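Protein virB8 (Agrobacterium tumefaciens, PDB 2CC3) is a type IV secretion system component, represented here by its periplasmic domain, that probably acts at the bacterial surface to help direct T-DNA transfer into plant cells. Local coordinates at residues A[72-77]-A[91-96]; A[111-116]-A[129-134]; A[85-90]-A[105-110]. All coordinates share one frame; numbering follows the deposited sequence.

Contact 1. Residues A[72-77]-A[91-96]; sequences EVEHIA and KRTLIV
Glu-74 and Lys-91 form a salt bridge across this antiparallel hairpin contact, their side chains lying side by side and pointing the same way off one face of the sheet. Lys-91 NZ stands 3.1 Å from Glu-74 OE2, meeting the carboxylate on its syn side, 23° out of its plane. A second, weak bond runs from the same NZ to Glu-74 OE1. The lysine stem rises extended as far as CE, and the bend at chi4 (-107°) turns NZ towards the acid. Glu-74 OE1 also rests 3.2 Å from Lys-91 CD, so the aliphatic stem shares in the contact.

The backbone supplies the regular part. Glu-72 pairs with Thr-93, and Glu-74 with Lys-91, each through two N-H...O bonds; that from Glu-74 N to Lys-91 O measures 2.8 Å. Between them sits the non-hydrogen-bonded pair Val-73 and Arg-92, where Val-73 CA approaches Lys-91 O at 3.3 Å in a CA-H...O contact.

Packing contacts are sparse. On the face opposite the salt bridge, Val-73 CG2 meets Arg-92 CG at 3.7 Å. Ile-76 CD1 lies 4.1 Å from Lys-91 CB, near the classic bulge in which Ile-76 and Ala-77 both face Arg-89. The carboxylate end of Glu-72 rests on Ile-95, OE2 to CD1 3.8 Å.

Four backbone bonds thus fix the register. Glu-74 and Lys-91 pair on the face they share with Thr-93, while the other sets Val-73 against helix 6-23 and Arg-92 against Trp-106. With Glu-74 exposed, solvent probably screens the salt bridge and makes its contribution modest.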
loop_
_atom_site.group_PDB
_atom_site.type_symbol
_atom_site.label_atom_id
_atom_site.label_comp_id
_atom_site.label_asym_id
_atom_site.label_seq_id
_atom_site.Cartn_x
_atom_site.Cartn_y
_atom_site.Cartn_z
ATOM N N GLU A 72 -13.859 2.598 -2.883
ATOM C CA GLU A 72 -13.122 1.364 -2.631
ATOM C C GLU A 72 -13.089 0.410 -3.842
ATOM O O GLU A 72 -14.034 0.352 -4.630
ATOM C CB GLU A 72 -13.677 0.648 -1.388
ATOM C CG GLU A 72 -13.207 1.303 -0.100
ATOM C CD GLU A 72 -13.950 0.813 1.125
ATOM O OE1 GLU A 72 -14.396 -0.368 1.129
ATOM O OE2 GLU A 72 -14.083 1.618 2.082
ATOM N N VAL A 73 -11.997 -0.357 -3.948
ATOM C CA VAL A 73 -11.721 -1.165 -5.115
ATOM C C VAL A 73 -11.426 -2.597 -4.673
ATOM O O VAL A 73 -10.598 -2.832 -3.796
ATOM C CB VAL A 73 -10.602 -0.509 -5.993
ATOM C CG1 VAL A 73 -9.971 -1.487 -6.956
ATOM C CG2 VAL A 73 -11.171 0.663 -6.778
ATOM N N GLU A 74 -12.155 -3.541 -5.262
ATOM C CA GLU A 74 -11.975 -4.961 -5.013
ATOM C C GLU A 74 -11.431 -5.590 -6.261
ATOM O O GLU A 74 -12.063 -5.459 -7.294
ATOM C CB GLU A 74 -13.336 -5.617 -4.809
ATOM C CG GLU A 74 -13.897 -5.698 -3.419
ATOM C CD GLU A 74 -15.422 -5.913 -3.447
ATOM O OE1 GLU A 74 -15.924 -6.579 -4.396
ATOM O OE2 GLU A 74 -16.114 -5.411 -2.538
ATOM N N HIS A 75 -10.331 -6.336 -6.178
ATOM C CA HIS A 75 -9.827 -7.056 -7.345
ATOM C C HIS A 75 -10.877 -8.077 -7.784
ATOM O O HIS A 75 -11.565 -8.659 -6.918
ATOM C CB HIS A 75 -8.542 -7.778 -6.993
ATOM C CG HIS A 75 -7.819 -8.386 -8.163
ATOM N ND1 HIS A 75 -7.709 -9.749 -8.346
ATOM C CD2 HIS A 75 -7.104 -7.814 -9.165
ATOM C CE1 HIS A 75 -6.984 -9.988 -9.424
ATOM N NE2 HIS A 75 -6.601 -8.829 -9.937
ATOM N N ILE A 76 -10.992 -8.302 -9.100
ATOM C CA ILE A 76 -11.737 -9.471 -9.584
ATOM C C ILE A 76 -10.852 -10.407 -10.397
ATOM O O ILE A 76 -10.752 -11.584 -10.057
ATOM C CB ILE A 76 -12.996 -9.098 -10.347
ATOM C CG1 ILE A 76 -14.005 -8.440 -9.409
ATOM C CG2 ILE A 76 -13.548 -10.338 -11.111
ATOM C CD1 ILE A 76 -15.093 -7.686 -10.138
ATOM N N ALA A 77 -10.182 -9.906 -11.439
ATOM C CA ALA A 77 -9.259 -10.786 -12.225
ATOM C C ALA A 77 -8.091 -10.014 -12.847
ATOM O O ALA A 77 -8.220 -8.835 -13.120
ATOM C CB ALA A 77 -10.063 -11.564 -13.316
ATOM N N LYS A 91 -14.165 -4.344 -8.956
ATOM C CA LYS A 91 -15.398 -3.744 -8.495
ATOM C C LYS A 91 -15.085 -2.484 -7.743
ATOM O O LYS A 91 -14.168 -2.462 -6.901
ATOM C CB LYS A 91 -16.112 -4.720 -7.557
ATOM C CG LYS A 91 -17.404 -4.187 -6.935
ATOM C CD LYS A 91 -18.171 -5.345 -6.301
ATOM C CE LYS A 91 -19.265 -4.881 -5.324
ATOM N NZ LYS A 91 -18.933 -5.125 -3.880
ATOM N N ARG A 92 -15.870 -1.440 -8.017
ATOM C CA ARG A 92 -15.660 -0.132 -7.418
ATOM C C ARG A 92 -16.897 0.303 -6.631
ATOM O O ARG A 92 -17.996 0.338 -7.163
ATOM C CB ARG A 92 -15.328 0.881 -8.502
ATOM C CG ARG A 92 -14.417 2.023 -8.070
ATOM C CD ARG A 92 -15.198 3.298 -8.056
ATOM N NE ARG A 92 -14.564 4.342 -8.844
ATOM C CZ ARG A 92 -15.214 5.220 -9.609
ATOM N NH1 ARG A 92 -16.544 5.175 -9.735
ATOM N NH2 ARG A 92 -14.524 6.142 -10.272
ATOM N N THR A 93 -16.698 0.633 -5.359
ATOM C CA THR A 93 -17.789 0.937 -4.459
ATOM C C THR A 93 -17.674 2.382 -4.016
ATOM O O THR A 93 -16.629 2.804 -3.500
ATOM C CB THR A 93 -17.729 0.017 -3.225
ATOM O OG1 THR A 93 -17.575 -1.343 -3.651
ATOM C CG2 THR A 93 -18.969 0.150 -2.403
ATOM N N LEU A 94 -18.751 3.129 -4.242
ATOM C CA LEU A 94 -18.909 4.490 -3.755
ATOM C C LEU A 94 -19.634 4.469 -2.399
ATOM O O LEU A 94 -20.767 3.965 -2.300
ATOM C CB LEU A 94 -19.686 5.329 -4.778
ATOM C CG LEU A 94 -20.176 6.703 -4.334
ATOM C CD1 LEU A 94 -19.017 7.652 -4.146
ATOM C CD2 LEU A 94 -21.179 7.262 -5.339
ATOM N N ILE A 95 -18.969 5.010 -1.378
ATOM C CA ILE A 95 -19.519 5.081 -0.025
ATOM C C ILE A 95 -19.668 6.542 0.390
ATOM O O ILE A 95 -18.691 7.224 0.665
ATOM C CB ILE A 95 -18.652 4.267 1.004
ATOM C CG1 ILE A 95 -18.554 2.799 0.559
ATOM C CG2 ILE A 95 -19.228 4.365 2.432
ATOM C CD1 ILE A 95 -17.779 1.895 1.501
ATOM N N VAL A 96 -20.910 7.017 0.406
ATOM C CA VAL A 96 -21.231 8.382 0.825
ATOM C C VAL A 96 -22.130 8.363 2.071
ATOM O O VAL A 96 -22.691 7.313 2.416
ATOM C CB VAL A 96 -21.901 9.205 -0.328
ATOM C CG1 VAL A 96 -20.875 9.618 -1.360
ATOM C CG2 VAL A 96 -23.014 8.418 -0.992
#

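Contact 2. Residues A[111-116]-A[129-134]; sequences RYEKVT and GLVVTS
Arg-111 to Val-115 and Gly-129 to Ser-134 meet as antiparallel neighbours at one border of the sheet, where strand 102-114 pairs with the start of strand 130-139. The pairing is interrupted by a classic bulge, with Thr-133 and Ser-134 both facing Arg-111. There Arg-111 O gathers three donors: Thr-133 N at 3.0 Å, and more weakly Ser-134 N and Thr-133 OG1. The hydroxyl gets there because Thr-133 OG1 sits between its own backbone N and carbonyl carbon (chi1 54°). That rotamer also turns Thr-133 CG2 to Glu-113, whose OE2 lies 3.3 Å away. Regular bonds resume at Glu-113 and Val-131, and Gly-129, with positive phi, accepts Val-115 N through its O at 2.9 Å.

On the face of Tyr-112, Lys-114, Leu-130 and Val-132, Leu-130 CD2 lies 3.8 Å from Tyr-112 CD1 and 3.7 Å from Lys-114 CE. Beyond the end of strand 111-114, Val-115 CG1 packs on Val-131 CG2 at 3.7 Å, the two side chains crossing at about a right angle.

Helix 6-23 packs against the face of Tyr-112 and Leu-130, receiving Tyr-112 on Val-11 and Leu-15, Leu-130 on Ser-14 and Val-132 on Tyr-18, while Lys-114 NZ bridges to Glu-7. The backbone of Val-132 bonds to Phe-40 and Ala-42, just past helix 30-39.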
loop_
_atom_site.group_PDB
_atom_site.type_symbol
_atom_site.label_atom_id
_atom_site.label_comp_id
_atom_site.label_asym_id
_atom_site.label_seq_id
_atom_site.Cartn_x
_atom_site.Cartn_y
_atom_site.Cartn_z
ATOM N N ARG A 111 -0.719 -1.064 -19.905
ATOM C CA ARG A 111 0.557 -1.352 -20.555
ATOM C C ARG A 111 1.686 -0.836 -19.658
ATOM O O ARG A 111 1.613 0.267 -19.096
ATOM C CB ARG A 111 0.631 -0.697 -21.969
ATOM C CG ARG A 111 1.805 -1.185 -22.830
ATOM C CD ARG A 111 2.041 -0.364 -24.104
ATOM N NE ARG A 111 1.001 -0.618 -25.087
ATOM C CZ ARG A 111 0.972 -1.670 -25.901
ATOM N NH1 ARG A 111 1.935 -2.593 -25.869
ATOM N NH2 ARG A 111 -0.047 -1.815 -26.741
ATOM N N TYR A 112 2.739 -1.621 -19.539
ATOM C CA TYR A 112 3.816 -1.265 -18.626
ATOM C C TYR A 112 5.120 -1.648 -19.292
ATOM O O TYR A 112 5.126 -2.523 -20.151
ATOM C CB TYR A 112 3.643 -2.008 -17.266
ATOM C CG TYR A 112 3.757 -3.530 -17.370
ATOM C CD1 TYR A 112 4.975 -4.164 -17.149
ATOM C CD2 TYR A 112 2.645 -4.329 -17.689
ATOM C CE1 TYR A 112 5.094 -5.522 -17.261
ATOM C CE2 TYR A 112 2.757 -5.728 -17.773
ATOM C CZ TYR A 112 3.989 -6.299 -17.565
ATOM O OH TYR A 112 4.178 -7.667 -17.662
ATOM N N GLU A 113 6.208 -0.992 -18.883
ATOM C CA GLU A 113 7.567 -1.395 -19.214
ATOM C C GLU A 113 8.340 -1.673 -17.910
ATOM O O GLU A 113 7.914 -1.308 -16.831
ATOM C CB GLU A 113 8.271 -0.284 -20.005
ATOM C CG GLU A 113 8.712 0.921 -19.140
ATOM C CD GLU A 113 8.942 2.230 -19.919
ATOM O OE1 GLU A 113 9.381 3.212 -19.290
ATOM O OE2 GLU A 113 8.686 2.295 -21.148
ATOM N N LYS A 114 9.474 -2.331 -18.030
ATOM C CA LYS A 114 10.465 -2.405 -16.957
ATOM C C LYS A 114 11.618 -1.442 -17.194
ATOM O O LYS A 114 12.226 -1.459 -18.260
ATOM C CB LYS A 114 11.015 -3.815 -16.902
ATOM C CG LYS A 114 10.366 -4.588 -15.822
ATOM C CD LYS A 114 10.085 -6.027 -16.207
ATOM C CE LYS A 114 9.415 -6.714 -15.015
ATOM N NZ LYS A 114 10.347 -6.861 -13.823
ATOM N N VAL A 115 11.899 -0.586 -16.222
ATOM C CA VAL A 115 13.166 0.149 -16.208
ATOM C C VAL A 115 14.178 -0.559 -15.286
ATOM O O VAL A 115 13.816 -1.063 -14.206
ATOM C CB VAL A 115 12.984 1.645 -15.839
ATOM C CG1 VAL A 115 11.953 2.279 -16.734
ATOM C CG2 VAL A 115 12.607 1.811 -14.376
ATOM N N THR A 116 15.437 -0.599 -15.717
ATOM C CA THR A 116 16.511 -1.243 -14.947
ATOM C C THR A 116 16.910 -0.533 -13.653
ATOM O O THR A 116 17.359 -1.184 -12.696
ATOM C CB THR A 116 17.776 -1.490 -15.804
ATOM O OG1 THR A 116 17.886 -0.473 -16.816
ATOM C CG2 THR A 116 17.703 -2.853 -16.471
ATOM N N GLY A 129 10.584 -2.309 -10.788
ATOM C CA GLY A 129 10.933 -1.270 -11.753
ATOM C C GLY A 129 9.867 -1.043 -12.816
ATOM O O GLY A 129 10.163 -0.623 -13.931
ATOM N N LEU A 130 8.617 -1.280 -12.442
ATOM C CA LEU A 130 7.476 -1.144 -13.329
ATOM C C LEU A 130 7.065 0.311 -13.513
ATOM O O LEU A 130 6.898 1.048 -12.548
ATOM C CB LEU A 130 6.274 -1.942 -12.791
ATOM C CG LEU A 130 6.335 -3.474 -12.769
ATOM C CD1 LEU A 130 4.919 -4.044 -12.728
ATOM C CD2 LEU A 130 7.117 -4.035 -13.991
ATOM N N VAL A 131 6.894 0.715 -14.759
ATOM C CA VAL A 131 6.328 2.026 -15.060
ATOM C C VAL A 131 5.165 1.785 -15.983
ATOM O O VAL A 131 5.278 0.988 -16.904
ATOM C CB VAL A 131 7.358 2.923 -15.764
ATOM C CG1 VAL A 131 6.869 4.383 -15.870
ATOM C CG2 VAL A 131 8.672 2.823 -15.035
ATOM N N VAL A 132 4.050 2.460 -15.718
ATOM C CA VAL A 132 2.873 2.403 -16.608
ATOM C C VAL A 132 2.929 3.436 -17.734
ATOM O O VAL A 132 2.857 4.641 -17.493
ATOM C CB VAL A 132 1.547 2.555 -15.834
ATOM C CG1 VAL A 132 0.326 2.407 -16.796
ATOM C CG2 VAL A 132 1.506 1.531 -14.681
ATOM N N THR A 133 2.995 2.919 -18.957
ATOM C CA THR A 133 3.159 3.697 -20.207
ATOM C C THR A 133 1.858 3.998 -20.978
ATOM O O THR A 133 1.794 4.965 -21.778
ATOM C CB THR A 133 4.113 2.957 -21.163
ATOM O OG1 THR A 133 3.655 1.609 -21.371
ATOM C CG2 THR A 133 5.486 2.934 -20.571
ATOM N N SER A 134 0.839 3.162 -20.751
ATOM C CA SER A 134 -0.534 3.449 -21.136
ATOM C C SER A 134 -1.565 2.901 -20.126
ATOM O O SER A 134 -1.379 1.828 -19.530
ATOM C CB SER A 134 -0.823 2.944 -22.552
ATOM O OG SER A 134 -2.171 3.216 -22.880
#

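Contact 3. Residues A[85-90]-A[105-110]; sequences VQQIRY and TWTATV
Tyr-90 and Trp-106 bring their flat groups together at one end of this strand pair. Over one face of the Tyr-90 ring, towards its rim, lies Trp-106 CB, a CH-pi contact 3.6 Å from the ring centroid; the backbone N of Ala-108 sits at the ring's edge. The indole's five-membered ring runs nearly parallel to the phenol (9° between planes), but the two are slid apart and barely overlap. Chi1 of 60° puts Tyr-90 CG between its backbone N and carbonyl carbon. Its OH bonds to Thr-137.

On the other face of the sheet the guanidinium of Arg-89 has Thr-105 CG2 over its centre, 3.3 Å above the plane. Thr-107 OG1 lies at its edge, taking a weak bond from NE, while NH2 forms a salt bridge with Asp-140. Farther along, Gln-87 NE2 donates to Thr-109 OG1 at 3.1 Å, with the hydroxyl 28° out of the amide plane.

Six backbone bonds join Gln-86 to Val-110, Ile-88 to Ala-108 and Tyr-90 to Trp-106. Chemistry divides by face: on one, two threonine hydroxyls accept side-chain donors and Thr-105 offers its methyl; on the other, Ile-88, Ala-108 and Val-110 are buried with Gln-86, whose NE2 is satisfied by Asn-12 and Asp-80.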
loop_
_atom_site.group_PDB
_atom_site.type_symbol
_atom_site.label_atom_id
_atom_site.label_comp_id
_atom_site.label_asym_id
_atom_site.label_seq_id
_atom_site.Cartn_x
_atom_site.Cartn_y
_atom_site.Cartn_z
ATOM N N VAL A 85 1.101 -5.834 -21.435
ATOM C CA VAL A 85 -0.322 -5.421 -21.374
ATOM C C VAL A 85 -1.100 -6.391 -20.451
ATOM O O VAL A 85 -1.000 -7.613 -20.565
ATOM C CB VAL A 85 -1.007 -5.298 -22.806
ATOM C CG1 VAL A 85 -2.361 -4.567 -22.740
ATOM C CG2 VAL A 85 -0.117 -4.499 -23.761
ATOM N N GLN A 86 -1.812 -5.831 -19.487
ATOM C CA GLN A 86 -2.597 -6.619 -18.597
ATOM C C GLN A 86 -3.953 -5.923 -18.519
ATOM O O GLN A 86 -4.016 -4.674 -18.557
ATOM C CB GLN A 86 -1.929 -6.740 -17.213
ATOM C CG GLN A 86 -2.362 -7.997 -16.435
ATOM C CD GLN A 86 -1.589 -8.227 -15.109
ATOM O OE1 GLN A 86 -1.841 -7.546 -14.100
ATOM N NE2 GLN A 86 -0.683 -9.221 -15.106
ATOM N N GLN A 87 -5.023 -6.722 -18.483
ATOM C CA GLN A 87 -6.323 -6.183 -18.156
ATOM C C GLN A 87 -6.695 -6.633 -16.762
ATOM O O GLN A 87 -6.468 -7.789 -16.388
ATOM C CB GLN A 87 -7.390 -6.599 -19.186
ATOM C CG GLN A 87 -7.266 -5.830 -20.475
ATOM C CD GLN A 87 -8.360 -6.124 -21.472
ATOM O OE1 GLN A 87 -8.399 -7.194 -22.082
ATOM N NE2 GLN A 87 -9.239 -5.162 -21.669
ATOM N N ILE A 88 -7.266 -5.704 -16.003
ATOM C CA ILE A 88 -7.642 -5.933 -14.610
ATOM C C ILE A 88 -9.087 -5.569 -14.369
ATOM O O ILE A 88 -9.452 -4.386 -14.462
ATOM C CB ILE A 88 -6.754 -5.103 -13.647
ATOM C CG1 ILE A 88 -5.292 -5.503 -13.802
ATOM C CG2 ILE A 88 -7.228 -5.278 -12.205
ATOM C CD1 ILE A 88 -4.352 -4.671 -13.009
ATOM N N ARG A 89 -9.895 -6.576 -14.034
ATOM C CA ARG A 89 -11.290 -6.379 -13.707
ATOM C C ARG A 89 -11.401 -6.118 -12.208
ATOM O O ARG A 89 -10.778 -6.829 -11.427
ATOM C CB ARG A 89 -12.100 -7.622 -14.074
ATOM C CG ARG A 89 -13.587 -7.370 -14.240
ATOM C CD ARG A 89 -14.040 -7.418 -15.706
ATOM N NE ARG A 89 -15.298 -6.684 -15.921
ATOM C CZ ARG A 89 -16.506 -7.118 -15.579
ATOM N NH1 ARG A 89 -16.688 -8.276 -14.968
ATOM N NH2 ARG A 89 -17.555 -6.367 -15.822
ATOM N N TYR A 90 -12.180 -5.105 -11.809
ATOM C CA TYR A 90 -12.319 -4.764 -10.408
ATOM C C TYR A 90 -13.679 -4.194 -10.179
ATOM O O TYR A 90 -14.270 -3.648 -11.087
ATOM C CB TYR A 90 -11.219 -3.764 -9.927
ATOM C CG TYR A 90 -11.195 -2.434 -10.648
ATOM C CD1 TYR A 90 -11.821 -1.327 -10.121
ATOM C CD2 TYR A 90 -10.542 -2.301 -11.873
ATOM C CE1 TYR A 90 -11.823 -0.123 -10.790
ATOM C CE2 TYR A 90 -10.527 -1.116 -12.541
ATOM C CZ TYR A 90 -11.179 -0.021 -12.008
ATOM O OH TYR A 90 -11.153 1.182 -12.693
ATOM N N THR A 105 -18.647 -2.382 -11.794
ATOM C CA THR A 105 -17.482 -3.170 -12.222
ATOM C C THR A 105 -16.790 -2.558 -13.451
ATOM O O THR A 105 -17.431 -1.977 -14.305
ATOM C CB THR A 105 -17.859 -4.664 -12.432
ATOM O OG1 THR A 105 -18.475 -5.173 -11.235
ATOM C CG2 THR A 105 -16.634 -5.506 -12.707
ATOM N N TRP A 106 -15.466 -2.711 -13.521
ATOM C CA TRP A 106 -14.604 -1.983 -14.457
ATOM C C TRP A 106 -13.533 -2.906 -15.014
ATOM O O TRP A 106 -13.204 -3.918 -14.425
ATOM C CB TRP A 106 -13.893 -0.806 -13.738
ATOM C CG TRP A 106 -14.752 0.359 -13.187
ATOM C CD1 TRP A 106 -15.588 0.331 -12.112
ATOM C CD2 TRP A 106 -14.759 1.718 -13.654
ATOM N NE1 TRP A 106 -16.143 1.578 -11.893
ATOM C CE2 TRP A 106 -15.655 2.445 -12.831
ATOM C CE3 TRP A 106 -14.123 2.386 -14.722
ATOM C CZ2 TRP A 106 -15.924 3.810 -13.026
ATOM C CZ3 TRP A 106 -14.377 3.759 -14.916
ATOM C CH2 TRP A 106 -15.260 4.459 -14.061
ATOM N N THR A 107 -12.966 -2.552 -16.158
ATOM C CA THR A 107 -11.813 -3.264 -16.659
ATOM C C THR A 107 -10.722 -2.201 -16.879
ATOM O O THR A 107 -10.909 -1.299 -17.703
ATOM C CB THR A 107 -12.124 -3.984 -17.985
ATOM O OG1 THR A 107 -13.264 -4.837 -17.820
ATOM C CG2 THR A 107 -10.937 -4.815 -18.468
ATOM N N ALA A 108 -9.609 -2.270 -16.149
ATOM C CA ALA A 108 -8.481 -1.403 -16.508
ATOM C C ALA A 108 -7.623 -2.112 -17.543
ATOM O O ALA A 108 -7.376 -3.325 -17.430
ATOM C CB ALA A 108 -7.627 -0.975 -15.238
ATOM N N THR A 109 -7.199 -1.378 -18.572
ATOM C CA THR A 109 -6.196 -1.883 -19.514
ATOM C C THR A 109 -4.856 -1.201 -19.234
ATOM O O THR A 109 -4.753 0.024 -19.318
ATOM C CB THR A 109 -6.655 -1.748 -21.017
ATOM O OG1 THR A 109 -7.934 -2.377 -21.169
ATOM C CG2 THR A 109 -5.674 -2.442 -21.947
ATOM N N VAL A 110 -3.838 -1.999 -18.891
ATOM C CA VAL A 110 -2.565 -1.443 -18.383
ATOM C C VAL A 110 -1.377 -1.965 -19.175
ATOM O O VAL A 110 -1.083 -3.156 -19.139
ATOM C CB VAL A 110 -2.340 -1.715 -16.865
ATOM C CG1 VAL A 110 -1.057 -1.018 -16.358
ATOM C CG2 VAL A 110 -3.552 -1.249 -16.030
#

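How the contacts relate
The three contacts follow the four-stranded antiparallel sheet in strand order. Contact 1 joins strands 69-82 and 85-96, contact 3 joins 85-96 and 102-114, and contact 2 joins 102-114 and 130-139. Contact 3 therefore shares a strand with each of the others, its centre about 13 Å from that of contact 1 and 16 Å from that of contact 2. Contacts 1 and 2, with centres about 25 Å apart, lie on opposite sides of the chain's centre and do not touch. Along the chain the segments of contacts 1 and 3 alternate, while contact 2 opens after both have closed. Consecutive up-and-down pairing thus builds the sheet of this NTF2-clan periplasmic domain, against which helix 6-23 packs.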